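Local coordinates for chitin oligosaccharide binding protein NagB2 (Paenibacillus sp. FPU-7, PDB 7EHU) that binds chitin oligosaccharides, N,N'-diacetylchitobiose and N,N',N''-triacetylchitotriose, as an extracellular solute-binding protein, probably for an ABC-type sugar importer, at residues A[111-116]-A[138-143]; A[125-130]-A[355-360]. One frame throughout, in Å; residues are numbered along the deposited sequence.

Contact 1: A[111-116]-A[138-143]; sequences LLPLND and KIYGLP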
loop_
_atom_site.group_PDB
_atom_site.type_symbol
_atom_site.label_atom_id
_atom_site.label_comp_id
_atom_site.label_asym_id
_atom_site.label_seq_id
_atom_site.Cartn_x
_atom_site.Cartn_y
_atom_site.Cartn_z
ATOM N N LEU A 111 -5.514 -17.095 -12.583
ATOM C CA LEU A 111 -4.292 -17.096 -11.778
ATOM C C LEU A 111 -3.735 -18.503 -11.620
ATOM O O LEU A 111 -4.470 -19.437 -11.291
ATOM C CB LEU A 111 -4.539 -16.504 -10.388
ATOM C CG LEU A 111 -4.998 -15.049 -10.350
ATOM C CD1 LEU A 111 -5.080 -14.547 -8.907
ATOM C CD2 LEU A 111 -4.073 -14.132 -11.161
ATOM N N LEU A 112 -2.430 -18.641 -11.828
ATOM C CA LEU A 112 -1.755 -19.929 -11.665
ATOM C C LEU A 112 -1.702 -20.306 -10.192
ATOM O O LEU A 112 -1.163 -19.531 -9.398
ATOM C CB LEU A 112 -0.333 -19.806 -12.226
ATOM C CG LEU A 112 0.474 -21.099 -12.353
ATOM C CD1 LEU A 112 -0.071 -21.958 -13.486
ATOM C CD2 LEU A 112 1.946 -20.790 -12.575
ATOM N N PRO A 113 -2.209 -21.477 -9.781
ATOM C CA PRO A 113 -1.987 -21.910 -8.395
ATOM C C PRO A 113 -0.524 -22.299 -8.213
ATOM O O PRO A 113 0.087 -22.946 -9.071
ATOM C CB PRO A 113 -2.942 -23.100 -8.230
ATOM C CG PRO A 113 -3.137 -23.616 -9.591
ATOM C CD PRO A 113 -3.014 -22.443 -10.540
ATOM N N LEU A 114 0.042 -21.894 -7.077
ATOM C CA LEU A 114 1.486 -21.957 -6.870
ATOM C C LEU A 114 1.945 -22.999 -5.855
ATOM O O LEU A 114 3.153 -23.144 -5.658
ATOM C CB LEU A 114 2.011 -20.588 -6.434
ATOM C CG LEU A 114 1.728 -19.444 -7.398
ATOM C CD1 LEU A 114 2.247 -18.138 -6.866
ATOM C CD2 LEU A 114 2.318 -19.729 -8.764
ATOM N N ASN A 115 1.034 -23.741 -5.223
ATOM C CA ASN A 115 1.436 -24.609 -4.112
ATOM C C ASN A 115 2.526 -25.602 -4.532
ATOM O O ASN A 115 3.537 -25.774 -3.837
ATOM C CB ASN A 115 0.215 -25.351 -3.553
ATOM C CG ASN A 115 -0.883 -24.412 -3.052
ATOM O OD1 ASN A 115 -1.342 -23.534 -3.770
ATOM N ND2 ASN A 115 -1.336 -24.635 -1.836
ATOM N N ASP A 116 2.327 -26.300 -5.656
ATOM C CA ASP A 116 3.317 -27.284 -6.085
ATOM C C ASP A 116 4.624 -26.610 -6.479
ATOM O O ASP A 116 5.708 -27.136 -6.199
ATOM C CB ASP A 116 2.763 -28.113 -7.246
ATOM C CG ASP A 116 1.956 -29.315 -6.782
ATOM O OD1 ASP A 116 1.800 -29.509 -5.551
ATOM O OD2 ASP A 116 1.481 -30.084 -7.658
ATOM N N LYS A 138 -5.289 -22.516 -1.969
ATOM C CA LYS A 138 -4.308 -22.582 -3.057
ATOM C C LYS A 138 -3.773 -21.133 -3.076
ATOM O O LYS A 138 -4.510 -20.153 -2.810
ATOM C CB LYS A 138 -5.129 -22.703 -4.278
ATOM C CG LYS A 138 -5.963 -24.063 -4.335
ATOM C CD LYS A 138 -6.747 -24.254 -5.665
ATOM C CE LYS A 138 -7.639 -23.082 -4.944
ATOM N NZ LYS A 138 -8.773 -22.324 -5.380
ATOM N N ILE A 139 -2.494 -21.014 -3.362
ATOM C CA ILE A 139 -1.770 -19.759 -3.317
ATOM C C ILE A 139 -1.704 -19.219 -4.737
ATOM O O ILE A 139 -1.262 -19.925 -5.646
ATOM C CB ILE A 139 -0.368 -19.999 -2.734
ATOM C CG1 ILE A 139 -0.459 -20.469 -1.270
ATOM C CG2 ILE A 139 0.481 -18.750 -2.848
ATOM C CD1 ILE A 139 0.690 -21.347 -0.826
ATOM N N TYR A 140 -2.099 -17.960 -4.922
ATOM C CA TYR A 140 -2.227 -17.379 -6.254
ATOM C C TYR A 140 -1.349 -16.155 -6.481
ATOM O O TYR A 140 -1.465 -15.503 -7.519
ATOM C CB TYR A 140 -3.690 -17.035 -6.525
ATOM C CG TYR A 140 -4.565 -18.247 -6.704
ATOM C CD1 TYR A 140 -4.506 -19.015 -7.868
ATOM C CD2 TYR A 140 -5.462 -18.629 -5.711
ATOM C CE1 TYR A 140 -5.324 -20.126 -8.044
ATOM C CE2 TYR A 140 -6.282 -19.729 -5.871
ATOM C CZ TYR A 140 -6.219 -20.464 -7.049
ATOM O OH TYR A 140 -7.039 -21.561 -7.177
ATOM N N GLY A 141 -0.451 -15.846 -5.566
ATOM C CA GLY A 141 0.516 -14.778 -5.767
ATOM C C GLY A 141 1.472 -14.761 -4.598
ATOM O O GLY A 141 1.239 -15.425 -3.585
ATOM N N LEU A 142 2.543 -13.978 -4.743
ATOM C CA LEU A 142 3.631 -13.984 -3.769
ATOM C C LEU A 142 3.982 -12.545 -3.419
ATOM O O LEU A 142 4.440 -11.792 -4.290
ATOM C CB LEU A 142 4.864 -14.723 -4.286
ATOM C CG LEU A 142 4.592 -16.181 -4.624
ATOM C CD1 LEU A 142 5.789 -16.797 -5.324
ATOM C CD2 LEU A 142 4.226 -17.028 -3.406
ATOM N N PRO A 143 3.788 -12.122 -2.177
ATOM C CA PRO A 143 4.063 -10.728 -1.839
ATOM C C PRO A 143 5.547 -10.446 -2.010
ATOM O O PRO A 143 6.398 -11.270 -1.655
ATOM C CB PRO A 143 3.636 -10.635 -0.375
ATOM C CG PRO A 143 3.717 -12.021 0.148
ATOM C CD PRO A 143 3.367 -12.905 -1.009
HETATM O O HOH W 1 -0.263 -16.838 -9.627
#
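Leu114 and Asn115 join the start of helix 115-121 to the start of strand 138-154, in the alpha/beta architecture of a periplasmic-binding-protein-type fold, and each supplies one hydrogen bond to Ile139. The backbone N of Leu114 donates to Ile139 O over 2.8 Å. In return Ile139 N donates to the side-chain OD1 of Asn115, with an N-H...O angle of 165°, the donor tilted 20° from the carbonyl plane of the amide. Both the N and the O of Ile139 are thus engaged by two consecutive residues. The other end of the Asn115 amide is taken as well, since ND2 bonds to Gly137 O, so the side chain is held at both ends and its rotation is fixed. Ile139 O also receives a CA-H...O contact from Pro113 CA at 3.5 Å. A water lies 2.8 Å from Leu112 O and also close to Tyr140 O, bridging the two carbonyls, although it has more acceptors around it than protons to give. Gly141 N, by contrast, is buried here without a polar partner; Leu114 CD1 is 3.8 Å from Gly141 N.

Apolar packing fills the rest. The Tyr140 ring crosses the Leu111 side chain, Tyr140 CD1 lying 3.6 Å from Leu111 CB, while Leu111 O sits at the ring edge and Pro113 CB approaches Tyr140 CE1. Thr102 and Ala106 of helix 100-107 touch the same tyrosine. A chi2 of 178° carries Leu114 CD1 on, anti to CA, to meet the Leu142 side chain tip to tip, 3.8 Å from Leu142 CG.

Contact 2: A[125-130]-A[355-360]; sequences DKFFEL and VPSMKG
Phe127 and Met358 are paired by a single beta bridge between two loops, and their side chains cross on one side of it. Met358 CG lies over one face of the Phe127 ring, 4.2 Å from its centroid and 26° off the normal, a CH-pi contact; SD follows obliquely as a Met-aromatic contact. Phe128 is served differently: it and Lys359 run alongside each other in opposite senses, with Lys359 CG 3.8 Å above the plane of the Phe128 ring, offset toward the rim. Beyond CG the lysine chain runs extended, chi2 of 171° setting CD anti to CA on the way to Asp125 O. Lys359 NZ donates to Asp125 O over 2.8 Å, the donor tilted 27° from the carbonyl plane.

The backbones hold these groups in place. Lys359 N donates to Lys126 O, and Phe128 N to Ser357 O at 3.1 Å. Ser357 O takes a second hydrogen bond from a water, which in turn accepts from Glu129 N. The CA atoms of Met358 and Phe127 add CA-H...O contacts to the carbonyls of Lys126 and Ser357.

An alanine in place of Phe127 would probably leave Met358 CG and SD without their aromatic partner and open a gap beside Ser357 OG, whose own bond goes to Pro143.

Gln345 OE1, from helix 342-352, accepts from the N atoms of Ser357 and Met358. The bridge therefore ties the loop after helix 115-121 to the loop after helix 342-352, with Phe127 resting on Leu142 and Pro143 of strand 138-154 and Phe128 meeting Trp314 of strand 309-320.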
loop_
_atom_site.group_PDB
_atom_site.type_symbol
_atom_site.label_atom_id
_atom_site.label_comp_id
_atom_site.label_asym_id
_atom_site.label_seq_id
_atom_site.Cartn_x
_atom_site.Cartn_y
_atom_site.Cartn_z
ATOM N N ASP A 125 7.208 -22.370 3.071
ATOM C CA ASP A 125 7.136 -21.814 4.415
ATOM C C ASP A 125 7.925 -20.518 4.587
ATOM O O ASP A 125 8.146 -20.086 5.726
ATOM C CB ASP A 125 7.681 -22.842 5.407
ATOM C CG ASP A 125 7.103 -24.218 5.181
ATOM O OD1 ASP A 125 5.923 -24.382 5.520
ATOM O OD2 ASP A 125 7.810 -25.138 4.702
ATOM N N LYS A 126 8.381 -19.906 3.498
ATOM C CA LYS A 126 9.364 -18.834 3.573
ATOM C C LYS A 126 8.761 -17.451 3.745
ATOM O O LYS A 126 9.487 -16.507 4.057
ATOM C CB LYS A 126 10.245 -18.872 2.321
ATOM C CG LYS A 126 11.405 -19.835 2.376
ATOM C CD LYS A 126 11.097 -21.210 2.909
ATOM C CE LYS A 126 12.397 -22.008 3.078
ATOM N NZ LYS A 126 12.055 -23.399 3.309
ATOM N N PHE A 127 7.471 -17.288 3.541
ATOM C CA PHE A 127 6.831 -15.982 3.598
ATOM C C PHE A 127 6.207 -15.748 4.965
ATOM O O PHE A 127 5.630 -16.644 5.561
ATOM C CB PHE A 127 5.781 -15.866 2.481
ATOM C CG PHE A 127 6.394 -15.890 1.100
ATOM C CD1 PHE A 127 6.692 -17.085 0.474
ATOM C CD2 PHE A 127 6.735 -14.717 0.446
ATOM C CE1 PHE A 127 7.273 -17.110 -0.759
ATOM C CE2 PHE A 127 7.329 -14.743 -0.787
ATOM C CZ PHE A 127 7.585 -15.933 -1.398
ATOM N N PHE A 128 6.287 -14.516 5.454
ATOM C CA PHE A 128 5.614 -14.209 6.712
ATOM C C PHE A 128 4.131 -14.570 6.640
ATOM O O PHE A 128 3.581 -15.170 7.569
ATOM C CB PHE A 128 5.782 -12.730 7.069
ATOM C CG PHE A 128 7.167 -12.353 7.504
ATOM C CD1 PHE A 128 7.652 -12.708 8.746
ATOM C CD2 PHE A 128 7.995 -11.651 6.655
ATOM C CE1 PHE A 128 8.940 -12.345 9.125
ATOM C CE2 PHE A 128 9.269 -11.299 7.041
ATOM C CZ PHE A 128 9.737 -11.649 8.263
ATOM N N GLU A 129 3.446 -14.146 5.580
ATOM C CA GLU A 129 2.002 -14.339 5.473
ATOM C C GLU A 129 1.574 -14.388 4.019
ATOM O O GLU A 129 1.721 -13.388 3.307
ATOM C CB GLU A 129 1.246 -13.203 6.154
ATOM C CG GLU A 129 1.348 -13.145 7.653
ATOM C CD GLU A 129 0.499 -12.047 8.290
ATOM O OE1 GLU A 129 -0.322 -11.391 7.593
ATOM O OE2 GLU A 129 0.585 -11.905 9.532
ATOM N N LEU A 130 0.989 -15.506 3.598
ATOM C CA LEU A 130 0.412 -15.624 2.268
ATOM C C LEU A 130 -1.114 -15.518 2.279
ATOM O O LEU A 130 -1.745 -15.665 1.221
ATOM C CB LEU A 130 0.843 -16.930 1.609
ATOM C CG LEU A 130 2.334 -17.080 1.319
ATOM C CD1 LEU A 130 2.644 -18.458 0.745
ATOM C CD2 LEU A 130 2.809 -15.996 0.394
ATOM N N VAL A 355 10.763 -3.464 2.900
ATOM C CA VAL A 355 10.414 -4.364 3.998
ATOM C C VAL A 355 10.272 -5.799 3.505
ATOM O O VAL A 355 9.424 -6.038 2.642
ATOM C CB VAL A 355 9.072 -3.890 4.588
ATOM C CG1 VAL A 355 8.500 -4.876 5.572
ATOM C CG2 VAL A 355 9.193 -2.503 5.203
ATOM N N PRO A 356 11.030 -6.783 4.021
ATOM C CA PRO A 356 10.946 -8.139 3.446
ATOM C C PRO A 356 9.572 -8.777 3.560
ATOM O O PRO A 356 8.828 -8.568 4.525
ATOM C CB PRO A 356 11.969 -8.938 4.256
ATOM C CG PRO A 356 12.962 -7.903 4.684
ATOM C CD PRO A 356 12.161 -6.668 4.970
ATOM N N SER A 357 9.252 -9.591 2.556
ATOM C CA SER A 357 8.139 -10.528 2.672
ATOM C C SER A 357 8.576 -11.925 3.080
ATOM O O SER A 357 7.717 -12.747 3.422
ATOM C CB SER A 357 7.384 -10.615 1.350
ATOM O OG SER A 357 8.260 -11.078 0.346
ATOM N N MET A 358 9.878 -12.216 3.040
ATOM C CA MET A 358 10.434 -13.525 3.354
ATOM C C MET A 358 11.170 -13.449 4.676
ATOM O O MET A 358 11.730 -12.411 5.025
ATOM C CB MET A 358 11.424 -13.918 2.248
ATOM C CG MET A 358 10.707 -14.199 0.917
ATOM S SD MET A 358 11.840 -14.638 -0.401
ATOM C CE MET A 358 12.233 -16.325 0.130
ATOM N N LYS A 359 11.135 -14.556 5.412
ATOM C CA LYS A 359 11.728 -14.647 6.742
ATOM C C LYS A 359 13.243 -14.802 6.698
ATOM O O LYS A 359 13.803 -15.383 5.782
ATOM C CB LYS A 359 11.163 -15.875 7.470
ATOM C CG LYS A 359 9.656 -15.870 7.678
ATOM C CD LYS A 359 9.159 -17.200 8.208
ATOM C CE LYS A 359 7.737 -17.467 7.854
ATOM N NZ LYS A 359 7.328 -18.847 8.139
ATOM N N GLY A 360 13.905 -14.312 7.738
ATOM C CA GLY A 360 15.313 -14.594 7.915
ATOM C C GLY A 360 16.302 -13.627 7.306
ATOM O O GLY A 360 17.503 -13.923 7.308
HETATM O O HOH W 2 4.892 -12.539 3.497
#

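Contacts 1 and 2 are neighbours, their centres 15 Å apart, and they meet at Pro143, the last residue of 138-143. Its carbonyl O lies 2.7 Å from Ser357 OG, a probable hydrogen bond, and its CD packs against Leu130 CD2 at 3.4 Å. Ile139 CD1 adds a touch on Leu130 CD1 at 3.8 Å. Along the chain the segments alternate, 111-116 and 125-130 before 138-143 and 355-360. Strand 138-154 supplies one segment of contact 1, and its Pro143 also touches both segments of contact 2. Neither Ser357 nor Leu142 is in side-chain contact with the bound sugar: Ser357 is about 8 Å, and Leu142 about 10 Å, from the side chain to an N-acetylglucosamine unit.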